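Local coordinates for proteasome chaperone 3 (Saccharomyces cerevisiae, PDB 2Z5C), which acts as a chaperone in assembly of the 20S proteasome, facilitating formation of the alpha-ring, at residues 116-120 and 132-136. Sequence-based numbering, arbitrary orientation.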
# COMPACT_ATOMS: atom_id res chain seq x y z
N SER B 116 -4.81 14.77 -0.17
CA SER B 116 -5.59 14.36 -1.35
C SER B 116 -4.76 14.56 -2.59
O SER B 116 -4.36 15.69 -2.90
CB SER B 116 -6.86 15.20 -1.51
OG SER B 116 -7.81 14.50 -2.31
N SER B 117 -4.51 13.47 -3.32
CA SER B 117 -3.65 13.52 -4.49
C SER B 117 -4.42 14.26 -5.56
O SER B 117 -3.81 14.92 -6.42
CB SER B 117 -3.27 12.12 -4.95
OG SER B 117 -4.41 11.36 -5.22
N LYS B 118 -5.75 14.20 -5.45
CA LYS B 118 -6.68 14.88 -6.34
C LYS B 118 -6.47 16.40 -6.48
O LYS B 118 -7.15 17.03 -7.31
CB LYS B 118 -8.11 14.65 -5.88
CG LYS B 118 -8.68 13.29 -6.13
CD LYS B 118 -10.08 13.24 -5.53
CE LYS B 118 -10.96 12.18 -6.13
NZ LYS B 118 -10.63 10.87 -5.56
N ILE B 119 -5.59 17.02 -5.69
CA ILE B 119 -5.34 18.46 -5.83
C ILE B 119 -4.62 18.81 -7.17
O ILE B 119 -4.76 19.92 -7.70
CB ILE B 119 -4.61 19.05 -4.59
CG1 ILE B 119 -5.47 18.88 -3.34
CG2 ILE B 119 -4.31 20.55 -4.76
CD1 ILE B 119 -4.67 18.96 -2.04
N TRP B 120 -3.88 17.84 -7.71
CA TRP B 120 -3.14 18.00 -8.97
C TRP B 120 -3.29 16.74 -9.85
O TRP B 120 -4.41 16.36 -10.26
CB TRP B 120 -1.66 18.23 -8.65
CG TRP B 120 -1.43 18.39 -7.16
CD1 TRP B 120 -1.40 17.39 -6.22
CD2 TRP B 120 -1.22 19.63 -6.42
NE1 TRP B 120 -1.19 17.91 -4.96
CE2 TRP B 120 -1.07 19.28 -5.05
CE3 TRP B 120 -1.14 20.98 -6.79
CZ2 TRP B 120 -0.84 20.24 -4.04
CZ3 TRP B 120 -0.92 21.94 -5.78
CH2 TRP B 120 -0.77 21.56 -4.42
N ASP B 132 -2.37 25.20 -10.40
CA ASP B 132 -1.37 24.13 -10.27
C ASP B 132 -0.04 24.70 -9.79
O ASP B 132 0.84 23.96 -9.35
CB ASP B 132 -1.21 23.32 -11.55
CG ASP B 132 -0.78 21.90 -11.28
OD1 ASP B 132 0.38 21.57 -11.60
OD2 ASP B 132 -1.58 21.12 -10.71
N PHE B 133 0.10 26.01 -9.93
CA PHE B 133 1.10 26.78 -9.22
C PHE B 133 0.26 27.73 -8.42
O PHE B 133 0.57 28.03 -7.26
CB PHE B 133 2.01 27.55 -10.18
CG PHE B 133 2.90 28.57 -9.51
CD1 PHE B 133 4.20 28.25 -9.16
CD2 PHE B 133 2.43 29.86 -9.26
CE1 PHE B 133 5.03 29.20 -8.55
CE2 PHE B 133 3.24 30.81 -8.66
CZ PHE B 133 4.55 30.48 -8.30
N GLY B 134 -0.82 28.21 -9.05
CA GLY B 134 -1.88 28.95 -8.36
C GLY B 134 -2.44 28.15 -7.20
O GLY B 134 -2.73 28.70 -6.13
N LYS B 135 -2.57 26.84 -7.41
CA LYS B 135 -3.02 25.92 -6.37
C LYS B 135 -2.01 25.84 -5.22
O LYS B 135 -2.35 26.20 -4.10
CB LYS B 135 -3.31 24.53 -6.95
CG LYS B 135 -4.59 23.88 -6.42
CD LYS B 135 -5.86 24.40 -7.13
CE LYS B 135 -5.98 23.89 -8.57
NZ LYS B 135 -5.72 22.41 -8.71
N LEU B 136 -0.78 25.41 -5.50
CA LEU B 136 0.26 25.37 -4.47
C LEU B 136 0.35 26.65 -3.64
O LEU B 136 0.67 26.59 -2.46
CB LEU B 136 1.63 25.08 -5.09
CG LEU B 136 2.84 25.07 -4.14
CD1 LEU B 136 3.20 23.67 -3.69
CD2 LEU B 136 4.04 25.71 -4.79
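The indole of Trp120 drives its six-membered ring edge-first against the start of helix 134-144, with CZ3 of Trp120 lying 3.5 Å from the backbone N of Leu136, close to the ring plane. Next to that point CZ3 of Trp120 also meets CB of Lys135 at 3.7 Å, while CB of Leu136 lies at 4.1 Å; this is the close-packed part of the contact. One face of the indole is covered from within its own segment, since CG2 of Ile119, placed anti to the backbone N, sits 3.4 Å above the ring plane over its centre. The same methyl reaches CG of Lys135 at 3.7 Å, so it touches ring and lysine chain together. In the fold, Trp120 follows the short 3-10 turn 117-119, which comes after strand 110-115 of the mixed sheet, and Val82 of helix 79-91 touches both Trp120 and Leu136. Cutting Trp120 back to an alanine would probably open a gap between Ile119, Leu136 and Val82. Ile119 and Leu136 are buried, whereas Lys135 and Asp132 on the polar side stay partly exposed. There the Lys135 chain curls through successive bends (chi2 81°, chi3 71°) and carries NZ to 2.9 Å from the carbonyl O of Ile119, a weak hydrogen bond. Asp132 OD2 comes to the indole edge by CE3, near the ring plane and 3.5 Å from CB of Trp120, with the carboxylate turned 79° from the indole; its OD1 forms a salt bridge with Lys78, a residue that Trp120 also touches.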